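Local atomic coordinates of type III effector XopAI (Xanthomonas citri, PDB entry 6K93), a protein that is a type III effector of a plant pathogen with a mono-ADP-ribosyltransferase fold that probably binds arginine-containing peptides. Residues 88-93 with 123-128; 100-105 with 198-203; 141-146 with 164-169. One frame throughout, in Å; residues are numbered along the deposited sequence.

Contact 1 of 3, residues 88-93 with 123-128; sequences VELNTS and FKTALI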
ATOM      1  N   VAL A  88     -18.150  10.724   7.654  1.00 21.83           N
ATOM      2  CA  VAL A  88     -18.821  10.653   6.367  1.00 23.90           C
ATOM      3  C   VAL A  88     -19.002   9.187   5.991  1.00 22.57           C
ATOM      4  O   VAL A  88     -18.095   8.370   6.174  1.00 19.99           O
ATOM      5  CB  VAL A  88     -18.008  11.424   5.314  1.00 33.95           C
ATOM      6  CG1 VAL A  88     -16.670  10.745   5.056  1.00 34.72           C
ATOM      7  CG2 VAL A  88     -18.811  11.564   4.025  1.00 38.07           C
ATOM      8  N   GLU A  89     -20.190   8.832   5.500  1.00 22.52           N
ATOM      9  CA  GLU A  89     -20.454   7.454   5.091  1.00 25.61           C
ATOM     10  C   GLU A  89     -19.619   7.138   3.855  1.00 26.13           C
ATOM     11  O   GLU A  89     -19.395   7.996   3.001  1.00 28.63           O
ATOM     12  CB  GLU A  89     -21.957   7.217   4.798  1.00 28.80           C
ATOM     13  CG  GLU A  89     -22.294   5.703   4.762  1.00 34.28           C
ATOM     14  CD  GLU A  89     -23.769   5.391   4.514  1.00 37.72           C
ATOM     15  OE1 GLU A  89     -24.535   6.336   4.280  1.00 37.79           O
ATOM     16  OE2 GLU A  89     -24.147   4.198   4.547  1.00 38.17           O
ATOM     17  N   LEU A  90     -19.103   5.920   3.779  1.00 25.52           N
ATOM     18  CA  LEU A  90     -18.393   5.516   2.574  1.00 25.45           C
ATOM     19  C   LEU A  90     -19.353   5.260   1.430  1.00 29.99           C
ATOM     20  O   LEU A  90     -20.480   4.811   1.623  1.00 31.68           O
ATOM     21  CB  LEU A  90     -17.561   4.249   2.790  1.00 22.90           C
ATOM     22  CG  LEU A  90     -16.500   4.305   3.847  1.00 22.65           C
ATOM     23  CD1 LEU A  90     -15.911   2.902   3.992  1.00 22.97           C
ATOM     24  CD2 LEU A  90     -15.419   5.322   3.491  1.00 23.80           C
ATOM     25  N   ASN A  91     -18.868   5.516   0.222  1.00 31.74           N
ATOM     26  CA  ASN A  91     -19.621   5.213  -0.989  1.00 32.96           C
ATOM     27  C   ASN A  91     -19.606   3.709  -1.222  1.00 30.85           C
ATOM     28  O   ASN A  91     -18.561   3.121  -1.528  1.00 29.64           O
ATOM     29  CB  ASN A  91     -19.036   5.945  -2.194  1.00 37.88           C
ATOM     30  CG  ASN A  91     -19.742   5.591  -3.490  1.00 45.36           C
ATOM     31  OD1 ASN A  91     -20.801   4.953  -3.491  1.00 44.01           O
ATOM     32  ND2 ASN A  91     -19.148   5.991  -4.606  1.00 51.57           N
ATOM     33  N   THR A  92     -20.767   3.093  -1.089  1.00 30.30           N
ATOM     34  CA  THR A  92     -20.928   1.660  -1.234  1.00 36.05           C
ATOM     35  C   THR A  92     -21.537   1.260  -2.568  1.00 35.92           C
ATOM     36  O   THR A  92     -21.780   0.063  -2.779  1.00 44.62           O
ATOM     37  CB  THR A  92     -21.824   1.132  -0.116  1.00 42.87           C
ATOM     38  OG1 THR A  92     -23.072   1.839  -0.147  1.00 47.61           O
ATOM     39  CG2 THR A  92     -21.130   1.338   1.222  1.00 46.43           C
ATOM     40  N   SER A  93     -21.820   2.211  -3.466  1.00 39.13           N
ATOM     41  CA  SER A  93     -22.529   1.870  -4.698  1.00 42.17           C
ATOM     42  C   SER A  93     -21.546   1.435  -5.782  1.00 37.77           C
ATOM     43  O   SER A  93     -20.484   2.041  -5.954  1.00 39.19           O
ATOM     44  CB  SER A  93     -23.400   3.043  -5.165  1.00 56.82           C
ATOM     45  OG  SER A  93     -22.615   4.045  -5.785  1.00 64.29           O
ATOM     46  N   PHE A 123     -11.040   8.013   3.860  1.00 13.13           N
ATOM     47  CA  PHE A 123     -10.068   7.114   4.468  1.00 12.55           C
ATOM     48  C   PHE A 123     -10.172   7.156   6.001  1.00 12.52           C
ATOM     49  O   PHE A 123     -10.117   6.119   6.676  1.00 13.01           O
ATOM     50  CB  PHE A 123      -8.654   7.477   3.984  1.00 12.20           C
ATOM     51  CG  PHE A 123      -7.560   6.848   4.788  1.00 12.11           C
ATOM     52  CD1 PHE A 123      -7.520   5.477   4.961  1.00 11.87           C
ATOM     53  CD2 PHE A 123      -6.573   7.621   5.378  1.00 12.09           C
ATOM     54  CE1 PHE A 123      -6.545   4.885   5.724  1.00 12.58           C
ATOM     55  CE2 PHE A 123      -5.585   7.031   6.140  1.00 12.49           C
ATOM     56  CZ  PHE A 123      -5.561   5.668   6.320  1.00 12.47           C
ATOM     57  N   LYS A 124     -10.388   8.336   6.570  1.00 14.00           N
ATOM     58  CA  LYS A 124     -10.626   8.433   8.012  1.00 14.30           C
ATOM     59  C   LYS A 124     -11.791   7.536   8.430  1.00 14.04           C
ATOM     60  O   LYS A 124     -11.682   6.769   9.394  1.00 14.51           O
ATOM     61  CB  LYS A 124     -10.892   9.891   8.418  1.00 14.79           C
ATOM     62  CG  LYS A 124     -11.269  10.054   9.879  1.00 15.42           C
ATOM     63  CD  LYS A 124     -11.509  11.484  10.261  1.00 17.33           C
ATOM     64  CE  LYS A 124     -11.791  11.564  11.744  1.00 21.99           C
ATOM     65  NZ  LYS A 124     -11.987  12.962  12.198  1.00 27.08           N
ATOM     66  N   THR A 125     -12.917   7.616   7.710  1.00 13.60           N
ATOM     67  CA  THR A 125     -14.034   6.740   8.040  1.00 13.37           C
ATOM     68  C   THR A 125     -13.650   5.278   7.893  1.00 13.50           C
ATOM     69  O   THR A 125     -13.961   4.456   8.762  1.00 14.38           O
ATOM     70  CB  THR A 125     -15.231   7.042   7.161  1.00 14.03           C
ATOM     71  OG1 THR A 125     -15.680   8.348   7.466  1.00 13.84           O
ATOM     72  CG2 THR A 125     -16.365   6.037   7.415  1.00 16.23           C
ATOM     73  N   ALA A 126     -12.962   4.930   6.807  1.00 12.76           N
ATOM     74  CA  ALA A 126     -12.594   3.536   6.587  1.00 12.39           C
ATOM     75  C   ALA A 126     -11.753   3.001   7.728  1.00 12.36           C
ATOM     76  O   ALA A 126     -11.971   1.878   8.195  1.00 12.47           O
ATOM     77  CB  ALA A 126     -11.848   3.387   5.261  1.00 12.58           C
ATOM     78  N   LEU A 127     -10.761   3.771   8.166  1.00 12.71           N
ATOM     79  CA  LEU A 127      -9.896   3.289   9.229  1.00 12.54           C
ATOM     80  C   LEU A 127     -10.662   3.163  10.541  1.00 12.02           C
ATOM     81  O   LEU A 127     -10.573   2.136  11.219  1.00 13.30           O
ATOM     82  CB  LEU A 127      -8.687   4.204   9.390  1.00 12.62           C
ATOM     83  CG  LEU A 127      -7.590   3.618  10.290  1.00 15.60           C
ATOM     84  CD1 LEU A 127      -6.202   4.039   9.821  1.00 16.84           C
ATOM     85  CD2 LEU A 127      -7.813   4.052  11.746  1.00 16.96           C
ATOM     86  N   ILE A 128     -11.436   4.187  10.904  1.00 11.74           N
ATOM     87  CA  ILE A 128     -12.095   4.167  12.202  1.00 12.38           C
ATOM     88  C   ILE A 128     -13.165   3.080  12.268  1.00 13.98           C
ATOM     89  O   ILE A 128     -13.374   2.482  13.336  1.00 13.61           O
ATOM     90  CB  ILE A 128     -12.633   5.576  12.520  1.00 13.80           C
ATOM     91  CG1 ILE A 128     -11.449   6.506  12.763  1.00 14.20           C
ATOM     92  CG2 ILE A 128     -13.585   5.529  13.718  1.00 14.70           C
ATOM     93  CD1 ILE A 128     -11.790   7.958  12.889  1.00 14.28           C
TER
HETATM   94  O   HOH W   1     -14.806  10.845   8.054  1.00 21.65           O
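The irregular segment before helix 95-109 is fastened to the side of helix 117-128 where Val88 and Leu90 meet Thr125 and Ala126. The polar link is a single direct hydrogen bond: Thr125 OG1 donates to the backbone carbonyl Val88 O at 2.7 Å, in the carbonyl plane and on a lone pair, with a C=O...donor angle of 136°. The hydroxyl can do this because it lies beside its own backbone N (chi1 -65°), leaving CG2 to lie against the loop as well. The same Thr125 OG1 accepts a bond from a water at 2.7 Å, and Val88 N reaches this water only weakly. Val88 CG1 stands 3.5 Å from Thr125 OG1, the two side chains crossing at about a right angle. Two residues on, Leu90 runs past Thr125 in the opposite direction, with its CG 4.0 Å from Thr125 CG2. The methyl Leu90 CD1 reaches 4.3 Å from Ala126 CB, and the leucine also touches Ala194 and His195 of helix 194-209. An Asx turn at Asn91 then leads the chain toward helix 95-109. The arrangement is that of an irregular segment pinned to the flank of a helix by a bond from a threonine hydroxyl to a loop carbonyl.

Contact 2 of 3, residues 100-105 with 198-203; sequences KQLWQR and AFAKCI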
ATOM      1  N   LYS A 100     -12.767  -0.309 -11.017  1.00 19.59           N
ATOM      2  CA  LYS A 100     -12.330  -0.074 -12.389  1.00 20.37           C
ATOM      3  C   LYS A 100     -11.895   1.373 -12.578  1.00 19.93           C
ATOM      4  O   LYS A 100     -10.829   1.636 -13.153  1.00 19.97           O
ATOM      5  CB  LYS A 100     -13.458  -0.444 -13.360  1.00 22.35           C
ATOM      6  CG  LYS A 100     -13.169  -0.093 -14.803  1.00 27.45           C
ATOM      7  CD  LYS A 100     -14.280  -0.593 -15.691  1.00 34.78           C
ATOM      8  CE  LYS A 100     -13.984  -0.355 -17.150  1.00 42.31           C
ATOM      9  NZ  LYS A 100     -15.087  -0.873 -18.011  1.00 47.25           N
ATOM     10  N   GLN A 101     -12.696   2.330 -12.079  1.00 19.35           N
ATOM     11  CA  GLN A 101     -12.335   3.736 -12.222  1.00 21.51           C
ATOM     12  C   GLN A 101     -11.036   4.058 -11.479  1.00 18.84           C
ATOM     13  O   GLN A 101     -10.196   4.831 -11.971  1.00 19.66           O
ATOM     14  CB  GLN A 101     -13.478   4.613 -11.722  1.00 28.81           C
ATOM     15  CG  GLN A 101     -14.677   4.600 -12.685  1.00 39.78           C
ATOM     16  CD  GLN A 101     -15.902   5.299 -12.129  1.00 46.41           C
ATOM     17  OE1 GLN A 101     -16.019   5.509 -10.920  1.00 50.18           O
ATOM     18  NE2 GLN A 101     -16.832   5.651 -13.011  1.00 45.30           N
ATOM     19  N   LEU A 102     -10.842   3.481 -10.283  1.00 17.05           N
ATOM     20  CA  LEU A 102      -9.597   3.738  -9.566  1.00 16.39           C
ATOM     21  C   LEU A 102      -8.395   3.192 -10.334  1.00 16.99           C
ATOM     22  O   LEU A 102      -7.370   3.875 -10.470  1.00 17.03           O
ATOM     23  CB  LEU A 102      -9.662   3.147  -8.163  1.00 15.86           C
ATOM     24  CG  LEU A 102      -8.409   3.393  -7.326  1.00 16.32           C
ATOM     25  CD1 LEU A 102      -8.008   4.860  -7.275  1.00 16.48           C
ATOM     26  CD2 LEU A 102      -8.648   2.882  -5.912  1.00 17.25           C
ATOM     27  N   TRP A 103      -8.495   1.969 -10.847  1.00 17.25           N
ATOM     28  CA  TRP A 103      -7.368   1.401 -11.585  1.00 16.68           C
ATOM     29  C   TRP A 103      -7.048   2.233 -12.825  1.00 18.38           C
ATOM     30  O   TRP A 103      -5.878   2.461 -13.137  1.00 19.10           O
ATOM     31  CB  TRP A 103      -7.663  -0.056 -11.958  1.00 16.34           C
ATOM     32  CG  TRP A 103      -6.589  -0.692 -12.785  1.00 18.32           C
ATOM     33  CD1 TRP A 103      -6.731  -1.221 -14.032  1.00 22.12           C
ATOM     34  CD2 TRP A 103      -5.212  -0.844 -12.429  1.00 18.70           C
ATOM     35  NE1 TRP A 103      -5.532  -1.711 -14.473  1.00 23.44           N
ATOM     36  CE2 TRP A 103      -4.576  -1.485 -13.514  1.00 20.07           C
ATOM     37  CE3 TRP A 103      -4.462  -0.497 -11.305  1.00 17.37           C
ATOM     38  CZ2 TRP A 103      -3.224  -1.791 -13.506  1.00 19.45           C
ATOM     39  CZ3 TRP A 103      -3.110  -0.806 -11.303  1.00 17.96           C
ATOM     40  CH2 TRP A 103      -2.514  -1.440 -12.390  1.00 18.24           C
ATOM     41  N   GLN A 104      -8.070   2.721 -13.534  1.00 18.36           N
ATOM     42  CA  GLN A 104      -7.834   3.609 -14.676  1.00 20.12           C
ATOM     43  C   GLN A 104      -7.102   4.876 -14.234  1.00 18.86           C
ATOM     44  O   GLN A 104      -6.179   5.345 -14.914  1.00 19.30           O
ATOM     45  CB  GLN A 104      -9.167   3.955 -15.356  1.00 26.99           C
ATOM     46  CG  GLN A 104      -9.087   4.703 -16.693  1.00 39.09           C
ATOM     47  CD  GLN A 104     -10.479   4.960 -17.289  1.00 50.56           C
ATOM     48  OE1 GLN A 104     -11.453   4.294 -16.926  1.00 59.36           O
ATOM     49  NE2 GLN A 104     -10.573   5.926 -18.191  1.00 48.10           N
ATOM     50  N   ARG A 105      -7.497   5.432 -13.092  1.00 17.74           N
ATOM     51  CA  ARG A 105      -6.873   6.650 -12.586  1.00 18.03           C
ATOM     52  C   ARG A 105      -5.425   6.406 -12.179  1.00 17.77           C
ATOM     53  O   ARG A 105      -4.538   7.229 -12.450  1.00 18.99           O
ATOM     54  CB  ARG A 105      -7.694   7.155 -11.400  1.00 18.35           C
ATOM     55  CG  ARG A 105      -7.100   8.273 -10.601  1.00 18.77           C
ATOM     56  CD  ARG A 105      -8.044   8.580  -9.453  1.00 19.22           C
ATOM     57  NE  ARG A 105      -7.522   9.582  -8.525  1.00 19.67           N
ATOM     58  CZ  ARG A 105      -8.048   9.812  -7.326  1.00 20.42           C
ATOM     59  NH1 ARG A 105      -9.116   9.123  -6.930  1.00 20.76           N
ATOM     60  NH2 ARG A 105      -7.520  10.722  -6.525  1.00 20.14           N
ATOM     61  N   ALA A 198     -10.824   3.106  -0.228  1.00 13.42           N
ATOM     62  CA  ALA A 198     -10.504   4.356   0.446  1.00 14.16           C
ATOM     63  C   ALA A 198      -9.072   4.338   0.977  1.00 14.37           C
ATOM     64  O   ALA A 198      -8.339   5.312   0.825  1.00 15.30           O
ATOM     65  CB  ALA A 198     -11.505   4.595   1.586  1.00 13.97           C
ATOM     66  N   PHE A 199      -8.658   3.236   1.605  1.00 12.75           N
ATOM     67  CA  PHE A 199      -7.274   3.077   2.027  1.00 12.41           C
ATOM     68  C   PHE A 199      -6.330   3.240   0.831  1.00 11.64           C
ATOM     69  O   PHE A 199      -5.297   3.920   0.904  1.00 11.64           O
ATOM     70  CB  PHE A 199      -7.064   1.664   2.617  1.00 14.53           C
ATOM     71  CG  PHE A 199      -7.166   1.561   4.116  1.00 16.46           C
ATOM     72  CD1 PHE A 199      -8.394   1.704   4.765  1.00 17.83           C
ATOM     73  CD2 PHE A 199      -6.063   1.260   4.874  1.00 16.85           C
ATOM     74  CE1 PHE A 199      -8.495   1.581   6.157  1.00 17.35           C
ATOM     75  CE2 PHE A 199      -6.147   1.140   6.260  1.00 16.25           C
ATOM     76  CZ  PHE A 199      -7.354   1.290   6.898  1.00 17.27           C
ATOM     77  N   ALA A 200      -6.654   2.571  -0.282  1.00 11.34           N
ATOM     78  CA  ALA A 200      -5.750   2.537  -1.430  1.00 12.31           C
ATOM     79  C   ALA A 200      -5.444   3.935  -1.939  1.00 12.06           C
ATOM     80  O   ALA A 200      -4.292   4.241  -2.276  1.00 11.91           O
ATOM     81  CB  ALA A 200      -6.360   1.669  -2.534  1.00 12.59           C
ATOM     82  N   LYS A 201      -6.459   4.804  -2.018  1.00 11.29           N
ATOM     83  CA  LYS A 201      -6.230   6.129  -2.582  1.00 12.01           C
ATOM     84  C   LYS A 201      -5.205   6.901  -1.772  1.00 12.64           C
ATOM     85  O   LYS A 201      -4.360   7.598  -2.330  1.00 12.78           O
ATOM     86  CB  LYS A 201      -7.552   6.897  -2.656  1.00 12.63           C
ATOM     87  CG  LYS A 201      -8.545   6.239  -3.582  1.00 13.93           C
ATOM     88  CD  LYS A 201      -9.893   6.916  -3.544  1.00 16.26           C
ATOM     89  CE  LYS A 201     -10.881   6.124  -4.368  1.00 19.27           C
ATOM     90  NZ  LYS A 201     -12.294   6.553  -4.105  1.00 21.89           N
ATOM     91  N   CYS A 202      -5.272   6.809  -0.459  1.00 12.07           N
ATOM     92  CA  CYS A 202      -4.349   7.568   0.374  1.00 11.81           C
ATOM     93  C   CYS A 202      -2.958   6.946   0.418  1.00 11.85           C
ATOM     94  O   CYS A 202      -1.966   7.682   0.453  1.00 12.00           O
ATOM     95  CB  CYS A 202      -4.938   7.735   1.767  1.00 12.12           C
ATOM     96  SG  CYS A 202      -6.289   8.947   1.755  1.00 13.91           S
ATOM     97  N   ILE A 203      -2.841   5.622   0.364  1.00 10.82           N
ATOM     98  CA  ILE A 203      -1.509   5.027   0.295  1.00 10.60           C
ATOM     99  C   ILE A 203      -0.842   5.374  -1.026  1.00 11.59           C
ATOM    100  O   ILE A 203       0.326   5.755  -1.068  1.00 11.58           O
ATOM    101  CB  ILE A 203      -1.570   3.503   0.493  1.00 10.59           C
ATOM    102  CG1 ILE A 203      -2.108   3.130   1.871  1.00 11.65           C
ATOM    103  CG2 ILE A 203      -0.181   2.899   0.276  1.00 10.32           C
ATOM    104  CD1 ILE A 203      -2.384   1.632   2.031  1.00 12.62           C
TER
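Helices 95-109 and 194-209 lie side by side in the all-helical N-terminal part of this mono-ADP-ribosyltransferase-fold protein, a nearly parallel pair whose short segments differ in direction by 10° and whose axes approach to 11.6 Å. That spacing is wide, and side chains rather than backbones bridge it.

The apolar part rests on Leu102, whose side chain points at the partner helix with CG anti to the backbone N (chi1 -179°). Both of its methyls meet the same lysine carbon from one side: Leu102 CD1 is 4.0 Å from Lys201 CG, and CD2 is nearly as close. The methyl Leu102 CD2 also reaches 4.3 Å from Ala200 CB. Lys201 thus contributes methylene groups, not its amine, to this part of the interface.

The second kind of contact is between a charged group and an aliphatic chain. Arg105, one turn after Leu102, extends from CG to NE and crosses Lys201 at about a right angle. Its guanidinium is anchored elsewhere, by a salt bridge from NH1 to Glu119 of helix 117-128, with a weak bond from NH2 to Arg114 O. The Lys201 side chain also touches Glu119, so this acid probably eases the approach of two like charges, Arg105 NH1 and Lys201 NZ being 5.0 Å apart. The guanidinium meets the lysine obliquely, Arg105 NH1 lying 4.1 Å from Lys201 CD.

Contact 3 of 3, residues 141-146 with 164-169; sequences QRWNGM and ATEDLV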
ATOM      1  N   GLN A 141      -9.484   7.237  18.728  1.00 15.83           N
ATOM      2  CA  GLN A 141      -8.322   7.667  19.497  1.00 17.27           C
ATOM      3  C   GLN A 141      -7.040   7.306  18.769  1.00 16.66           C
ATOM      4  O   GLN A 141      -6.099   8.114  18.705  1.00 16.65           O
ATOM      5  CB  GLN A 141      -8.352   7.035  20.883  1.00 21.06           C
ATOM      6  CG  GLN A 141      -9.429   7.620  21.777  1.00 26.80           C
ATOM      7  CD  GLN A 141      -9.336   9.130  21.872  1.00 31.26           C
ATOM      8  OE1 GLN A 141      -8.295   9.672  22.244  1.00 35.26           O
ATOM      9  NE2 GLN A 141     -10.410   9.820  21.502  1.00 32.43           N
ATOM     10  N   ARG A 142      -6.994   6.101  18.193  1.00 15.67           N
ATOM     11  CA  ARG A 142      -5.827   5.684  17.422  1.00 16.14           C
ATOM     12  C   ARG A 142      -5.594   6.624  16.237  1.00 15.64           C
ATOM     13  O   ARG A 142      -4.471   7.081  15.993  1.00 15.73           O
ATOM     14  CB  ARG A 142      -6.013   4.253  16.940  1.00 19.56           C
ATOM     15  CG  ARG A 142      -4.845   3.764  16.117  1.00 29.85           C
ATOM     16  CD  ARG A 142      -4.889   2.273  15.821  1.00 46.49           C
ATOM     17  NE  ARG A 142      -3.568   1.684  16.040  1.00 61.70           N
ATOM     18  CZ  ARG A 142      -3.153   0.532  15.522  1.00 68.55           C
ATOM     19  NH1 ARG A 142      -1.920   0.115  15.771  1.00 67.95           N
ATOM     20  NH2 ARG A 142      -3.923  -0.154  14.684  1.00 71.81           N
ATOM     21  N   TRP A 143      -6.664   6.938  15.498  1.00 14.84           N
ATOM     22  CA  TRP A 143      -6.602   7.869  14.372  1.00 13.97           C
ATOM     23  C   TRP A 143      -6.043   9.217  14.825  1.00 14.76           C
ATOM     24  O   TRP A 143      -5.106   9.753  14.222  1.00 14.64           O
ATOM     25  CB  TRP A 143      -8.017   8.039  13.740  1.00 13.09           C
ATOM     26  CG  TRP A 143      -8.027   9.127  12.715  1.00 13.69           C
ATOM     27  CD1 TRP A 143      -8.338  10.447  12.924  1.00 14.65           C
ATOM     28  CD2 TRP A 143      -7.710   9.013  11.328  1.00 13.92           C
ATOM     29  NE1 TRP A 143      -8.188  11.165  11.765  1.00 15.33           N
ATOM     30  CE2 TRP A 143      -7.820  10.298  10.765  1.00 13.73           C
ATOM     31  CE3 TRP A 143      -7.349   7.952  10.506  1.00 14.64           C
ATOM     32  CZ2 TRP A 143      -7.556  10.541   9.419  1.00 13.76           C
ATOM     33  CZ3 TRP A 143      -7.113   8.199   9.163  1.00 14.54           C
ATOM     34  CH2 TRP A 143      -7.218   9.469   8.642  1.00 14.30           C
ATOM     35  N   ASN A 144      -6.605   9.781  15.894  1.00 16.08           N
ATOM     36  CA  ASN A 144      -6.122  11.064  16.392  1.00 16.38           C
ATOM     37  C   ASN A 144      -4.639  10.997  16.724  1.00 16.24           C
ATOM     38  O   ASN A 144      -3.890  11.932  16.434  1.00 17.22           O
ATOM     39  CB  ASN A 144      -6.918  11.483  17.622  1.00 17.86           C
ATOM     40  CG  ASN A 144      -8.360  11.816  17.300  1.00 19.86           C
ATOM     41  OD1 ASN A 144      -8.722  12.018  16.148  1.00 19.11           O
ATOM     42  ND2 ASN A 144      -9.193  11.862  18.331  1.00 21.65           N
ATOM     43  N   GLY A 145      -4.196   9.900  17.337  1.00 15.54           N
ATOM     44  CA  GLY A 145      -2.784   9.764  17.668  1.00 15.67           C
ATOM     45  C   GLY A 145      -1.896   9.695  16.443  1.00 15.49           C
ATOM     46  O   GLY A 145      -0.799  10.275  16.425  1.00 15.90           O
ATOM     47  N   MET A 146      -2.342   8.967  15.414  1.00 14.41           N
ATOM     48  CA  MET A 146      -1.575   8.918  14.170  1.00 14.52           C
ATOM     49  C   MET A 146      -1.536  10.296  13.501  1.00 14.53           C
ATOM     50  O   MET A 146      -0.483  10.719  12.991  1.00 15.20           O
ATOM     51  CB  MET A 146      -2.161   7.861  13.247  1.00 15.75           C
ATOM     52  CG  MET A 146      -1.888   6.492  13.747  1.00 19.23           C
ATOM     53  SD  MET A 146      -2.292   5.280  12.469  1.00 22.67           S
ATOM     54  CE  MET A 146      -3.858   5.262  12.847  1.00 16.48           C
ATOM     55  N   ALA A 164       0.102  15.486   2.624  1.00 14.84           N
ATOM     56  CA  ALA A 164      -1.151  15.503   3.366  1.00 14.55           C
ATOM     57  C   ALA A 164      -1.014  14.616   4.583  1.00 14.85           C
ATOM     58  O   ALA A 164      -0.528  13.503   4.471  1.00 14.09           O
ATOM     59  CB  ALA A 164      -2.296  15.038   2.480  1.00 13.70           C
ATOM     60  N   THR A 165      -1.437  15.095   5.746  1.00 15.01           N
ATOM     61  CA  THR A 165      -1.223  14.324   6.963  1.00 15.01           C
ATOM     62  C   THR A 165      -1.892  12.963   6.876  1.00 13.60           C
ATOM     63  O   THR A 165      -1.322  11.962   7.329  1.00 13.99           O
ATOM     64  CB  THR A 165      -1.741  15.100   8.167  1.00 16.36           C
ATOM     65  OG1 THR A 165      -1.142  16.394   8.170  1.00 17.98           O
ATOM     66  CG2 THR A 165      -1.413  14.403   9.460  1.00 16.71           C
ATOM     67  N   GLU A 166      -3.114  12.906   6.317  1.00 13.21           N
ATOM     68  CA  GLU A 166      -3.807  11.632   6.224  1.00 12.69           C
ATOM     69  C   GLU A 166      -3.102  10.665   5.272  1.00 12.18           C
ATOM     70  O   GLU A 166      -3.203   9.451   5.434  1.00 11.86           O
ATOM     71  CB  GLU A 166      -5.238  11.845   5.743  1.00 13.31           C
ATOM     72  CG  GLU A 166      -6.095  12.677   6.678  1.00 14.99           C
ATOM     73  CD  GLU A 166      -6.008  14.175   6.406  1.00 18.03           C
ATOM     74  OE1 GLU A 166      -5.114  14.650   5.690  1.00 18.56           O
ATOM     75  OE2 GLU A 166      -6.904  14.891   6.926  1.00 19.47           O
ATOM     76  N   ASP A 167      -2.404  11.160   4.255  1.00 12.70           N
ATOM     77  CA  ASP A 167      -1.639  10.261   3.396  1.00 12.73           C
ATOM     78  C   ASP A 167      -0.503   9.610   4.180  1.00 12.90           C
ATOM     79  O   ASP A 167      -0.238   8.414   4.019  1.00 12.23           O
ATOM     80  CB  ASP A 167      -1.078  11.018   2.198  1.00 13.30           C
ATOM     81  CG  ASP A 167      -2.125  11.377   1.167  1.00 14.11           C
ATOM     82  OD1 ASP A 167      -3.306  10.921   1.223  1.00 14.76           O
ATOM     83  OD2 ASP A 167      -1.758  12.156   0.251  1.00 15.35           O
ATOM     84  N   LEU A 168       0.192  10.385   5.022  1.00 12.90           N
ATOM     85  CA  LEU A 168       1.208   9.795   5.882  1.00 12.37           C
ATOM     86  C   LEU A 168       0.602   8.813   6.878  1.00 11.61           C
ATOM     87  O   LEU A 168       1.173   7.748   7.145  1.00 12.66           O
ATOM     88  CB  LEU A 168       1.971  10.885   6.624  1.00 13.11           C
ATOM     89  CG  LEU A 168       2.876  11.811   5.787  1.00 15.17           C
ATOM     90  CD1 LEU A 168       3.531  12.867   6.668  1.00 15.77           C
ATOM     91  CD2 LEU A 168       3.933  10.994   5.058  1.00 15.88           C
ATOM     92  N   VAL A 169      -0.585   9.130   7.406  1.00 11.23           N
ATOM     93  CA  VAL A 169      -1.277   8.187   8.284  1.00 11.28           C
ATOM     94  C   VAL A 169      -1.559   6.876   7.553  1.00 10.89           C
ATOM     95  O   VAL A 169      -1.440   5.791   8.124  1.00 11.38           O
ATOM     96  CB  VAL A 169      -2.570   8.817   8.843  1.00 12.55           C
ATOM     97  CG1 VAL A 169      -3.425   7.771   9.548  1.00 12.64           C
ATOM     98  CG2 VAL A 169      -2.250   9.954   9.789  1.00 13.26           C
TER
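The indole of Trp143 reaches from helix 136-156 to Glu166 and Val169 on the first turns of helix 165-174. At the ring edge, near its plane, lies the methylene Glu166 CG, 3.8 Å from Trp143 CZ2; Val169 CG1 approaches obliquely and comes to 3.7 Å from Trp143 CZ3. Another edge position, in the ring plane, is taken by Asn144 OD1 from the tryptophan's own helix. Of Glu166, it is CG that meets the indole, and the bend at chi2 (88°) turns the carboxylate away from it, its plane 42° from that of the ring; Glu166 OE1 makes a long, weak ion pair with Arg120. Val169 is the main apolar partner on helix 165-174. Its CG1, anti to the backbone N, fits between Trp143 and Met146, standing 3.9 Å from Met146 CB and 4.0 Å from Met146 SD. The second methyl, Val169 CG2, turns to the backbone and lies 3.7 Å from Met146 O. The contact is mostly van der Waals and buried. The two helix segments cross steeply, at 113°, with axes 10.6 Å apart at closest approach. Helix 117-128 packs against both partners: Phe123 meets the Trp143 ring and touches Val169, while Leu127 rests on Met146. Beyond, Asp167 bonds to Ser205 of helix 194-209.

How the contacts relate
From the N terminus, contact 1 starts in the loop 88-93, and helix 95-109 then supplies the first half of contact 2 before the chain returns in helix 117-128 to close contact 1; the two therefore cross. Contact 3 opens and closes afterwards, between helices 136-156 and 165-174, in series with contact 1 and nested inside the long loop that contact 2 completes at helix 194-209. All three precede the first strand, 218-224, and tie the N-terminal loop to five helices. Phe123 of contact 1 touches Phe199 and Cys202 of contact 2 as well as Glu166 O of contact 3, while Lys124 and Ile128 lie against Trp143.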